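Local coordinates for protein putative mRNA interferase YoeB (Agrobacterium tumefaciens, PDB 6N90) that probably cleaves mRNA as the endonuclease toxin of a bacterial toxin-antitoxin system of the YoeB family, at residues Gly54-Arg59 with Phe66-Ser71. Numbering follows the deposited sequence.
Sequences GYWSRR and FVYRVS
Arg58 and Tyr68 meet across the antiparallel hairpin of strands 56-59 and 64-73, part of the central sheet of this YoeB-family toxin. Four backbone hydrogen bonds pair Trp56 with Tyr68 and Arg58 with Phe66. The tightly packed part lies on the face bearing these side chains, where Arg58, Phe66 and Tyr68 are buried and helix 21-36 covers Arg58 and Phe66. Tyr68 CG stands between its own backbone N and carbonyl carbon (chi1 64°), which turns the ring toward strand 56-59. Trp56 CB packs over one face of that ring, 3.9 Å from the centroid, a CH-pi contact, while its indole leads away to meet Phe39. Phe66, wholly apolar in its side chain, suits the place against Leu30 and Ile31 of helix 21-36. Arginine suits a buried place here because each of its three nitrogens finds an oxygen: NH1 bonds Leu42 O, NH2 the carbonyls of Thr37 and Ala40, and NE the hydroxyl of Tyr68, which also bonds Pro38 O. On the reverse face the non-hydrogen-bonded pair Ser57 and Val67 brings its CA atoms to 4.4 Å, where small serine and beta-branched valine fit side by side. Toward Gly54 the contact is looser and partly open to solvent. There Arg69 CD covers the Tyr55 ring face, 4.3 Å from its centroid, and the bend at chi3 (59°) lays the guanidinium against the phenol's hydroxyl end, planes 26° apart; its NH2 forms a salt bridge with Glu80. Tyr55 OH is poorly angled for a hydrogen bond there, whereas Arg58 NE reaches Tyr68 OH at 2.9 Å, near the guanidinium plane.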
loop_
_atom_site.group_PDB
_atom_site.type_symbol
_atom_site.label_atom_id
_atom_site.label_comp_id
_atom_site.label_asym_id
_atom_site.label_seq_id
_atom_site.Cartn_x
_atom_site.Cartn_y
_atom_site.Cartn_z
ATOM N N GLY A 54 -3.620 -20.935 0.426
ATOM C CA GLY A 54 -4.506 -19.814 0.712
ATOM C C GLY A 54 -4.286 -18.589 -0.160
ATOM O O GLY A 54 -5.085 -17.656 -0.167
ATOM N N TYR A 55 -3.199 -18.591 -0.919
ATOM C CA TYR A 55 -2.876 -17.437 -1.748
ATOM C C TYR A 55 -3.518 -17.592 -3.124
ATOM O O TYR A 55 -3.779 -18.712 -3.583
ATOM C CB TYR A 55 -1.356 -17.278 -1.830
ATOM C CG TYR A 55 -0.739 -16.894 -0.495
ATOM C CD1 TYR A 55 -0.474 -17.855 0.489
ATOM C CD2 TYR A 55 -0.454 -15.573 -0.201
ATOM C CE1 TYR A 55 0.078 -17.493 1.716
ATOM C CE2 TYR A 55 0.094 -15.204 1.018
ATOM C CZ TYR A 55 0.361 -16.159 1.966
ATOM O OH TYR A 55 0.912 -15.769 3.168
ATOM N N TRP A 56 -3.825 -16.457 -3.748
ATOM C CA TRP A 56 -4.417 -16.410 -5.070
ATOM C C TRP A 56 -3.519 -15.615 -5.998
ATOM O O TRP A 56 -2.706 -14.807 -5.539
ATOM C CB TRP A 56 -5.803 -15.782 -5.018
ATOM C CG TRP A 56 -6.820 -16.727 -4.535
ATOM C CD1 TRP A 56 -6.960 -17.210 -3.269
ATOM C CD2 TRP A 56 -7.855 -17.317 -5.316
ATOM N NE1 TRP A 56 -8.027 -18.081 -3.218
ATOM C CE2 TRP A 56 -8.592 -18.159 -4.467
ATOM C CE3 TRP A 56 -8.223 -17.224 -6.659
ATOM C CZ2 TRP A 56 -9.690 -18.903 -4.919
ATOM C CZ3 TRP A 56 -9.313 -17.962 -7.110
ATOM C CH2 TRP A 56 -10.032 -18.785 -6.241
ATOM N N SER A 57 -3.682 -15.827 -7.284
ATOM C CA SER A 57 -2.894 -15.137 -8.275
ATOM C C SER A 57 -3.698 -14.604 -9.455
ATOM O O SER A 57 -4.604 -15.246 -9.878
ATOM C CB SER A 57 -1.819 -16.079 -8.781
ATOM O OG SER A 57 -1.055 -15.515 -9.783
ATOM N N ARG A 58 -3.399 -13.404 -9.915
ATOM C CA ARG A 58 -3.992 -12.870 -11.128
ATOM C C ARG A 58 -2.891 -12.393 -12.082
ATOM O O ARG A 58 -1.786 -12.037 -11.657
ATOM C CB ARG A 58 -4.938 -11.711 -10.811
ATOM C CG ARG A 58 -6.134 -12.083 -9.977
ATOM C CD ARG A 58 -6.828 -10.809 -9.445
ATOM N NE ARG A 58 -7.891 -11.125 -8.502
ATOM C CZ ARG A 58 -9.168 -10.813 -8.692
ATOM N NH1 ARG A 58 -9.541 -10.147 -9.797
ATOM N NH2 ARG A 58 -10.061 -11.132 -7.760
ATOM N N ARG A 59 -3.210 -12.392 -13.368
ATOM C CA ARG A 59 -2.293 -11.909 -14.389
ATOM C C ARG A 59 -2.218 -10.390 -14.449
ATOM O O ARG A 59 -3.225 -9.712 -14.605
ATOM C CB ARG A 59 -2.714 -12.436 -15.763
ATOM C CG ARG A 59 -2.441 -13.902 -15.976
ATOM C CD ARG A 59 -1.600 -14.117 -17.219
ATOM N NE ARG A 59 -2.269 -13.669 -18.437
ATOM C CZ ARG A 59 -1.937 -14.089 -19.652
ATOM N NH1 ARG A 59 -0.953 -14.970 -19.796
ATOM N NH2 ARG A 59 -2.589 -13.637 -20.719
ATOM N N PHE A 66 0.283 -11.113 -10.009
ATOM C CA PHE A 66 -0.139 -10.400 -8.810
ATOM C C PHE A 66 -0.610 -11.481 -7.856
ATOM O O PHE A 66 -1.638 -12.108 -8.100
ATOM C CB PHE A 66 -1.252 -9.377 -9.174
ATOM C CG PHE A 66 -1.906 -8.674 -7.991
ATOM C CD1 PHE A 66 -1.326 -7.564 -7.413
ATOM C CD2 PHE A 66 -3.144 -9.101 -7.512
ATOM C CE1 PHE A 66 -1.937 -6.900 -6.359
ATOM C CE2 PHE A 66 -3.757 -8.455 -6.433
ATOM C CZ PHE A 66 -3.147 -7.350 -5.861
ATOM N N VAL A 67 0.168 -11.718 -6.802
ATOM C CA VAL A 67 -0.168 -12.746 -5.823
ATOM C C VAL A 67 -0.620 -12.067 -4.525
ATOM O O VAL A 67 0.009 -11.123 -4.034
ATOM C CB VAL A 67 1.026 -13.696 -5.575
ATOM C CG1 VAL A 67 0.633 -14.818 -4.574
ATOM C CG2 VAL A 67 1.501 -14.303 -6.895
ATOM N N TYR A 68 -1.725 -12.557 -3.972
ATOM C CA TYR A 68 -2.360 -11.885 -2.847
ATOM C C TYR A 68 -3.144 -12.862 -2.001
ATOM O O TYR A 68 -3.354 -14.019 -2.385
ATOM C CB TYR A 68 -3.313 -10.785 -3.360
ATOM C CG TYR A 68 -4.451 -11.380 -4.169
ATOM C CD1 TYR A 68 -4.270 -11.752 -5.503
ATOM C CD2 TYR A 68 -5.705 -11.573 -3.595
ATOM C CE1 TYR A 68 -5.305 -12.312 -6.240
ATOM C CE2 TYR A 68 -6.743 -12.111 -4.323
ATOM C CZ TYR A 68 -6.535 -12.491 -5.638
ATOM O OH TYR A 68 -7.581 -13.048 -6.349
ATOM N N ARG A 69 -3.591 -12.373 -0.857
ATOM C CA ARG A 69 -4.519 -13.120 -0.027
ATOM C C ARG A 69 -5.431 -12.140 0.678
ATOM O O ARG A 69 -4.969 -11.161 1.238
ATOM C CB ARG A 69 -3.755 -13.981 0.992
ATOM C CG ARG A 69 -4.624 -14.756 1.962
ATOM C CD ARG A 69 -3.770 -15.624 2.895
ATOM N NE ARG A 69 -2.816 -14.841 3.686
ATOM C CZ ARG A 69 -1.927 -15.373 4.525
ATOM N NH1 ARG A 69 -1.872 -16.685 4.675
ATOM N NH2 ARG A 69 -1.097 -14.604 5.217
ATOM N N VAL A 70 -6.729 -12.396 0.654
ATOM C CA VAL A 70 -7.652 -11.580 1.421
ATOM C C VAL A 70 -7.902 -12.292 2.734
ATOM O O VAL A 70 -8.278 -13.464 2.740
ATOM C CB VAL A 70 -8.984 -11.351 0.687
ATOM C CG1 VAL A 70 -9.990 -10.740 1.631
ATOM C CG2 VAL A 70 -8.773 -10.441 -0.517
ATOM N N SER A 71 -7.662 -11.595 3.836
ATOM C CA SER A 71 -7.856 -12.183 5.165
ATOM C C SER A 71 -8.814 -11.344 5.983
ATOM O O SER A 71 -9.085 -10.197 5.643
ATOM C CB SER A 71 -6.527 -12.311 5.921
ATOM O OG SER A 71 -5.615 -13.140 5.230
#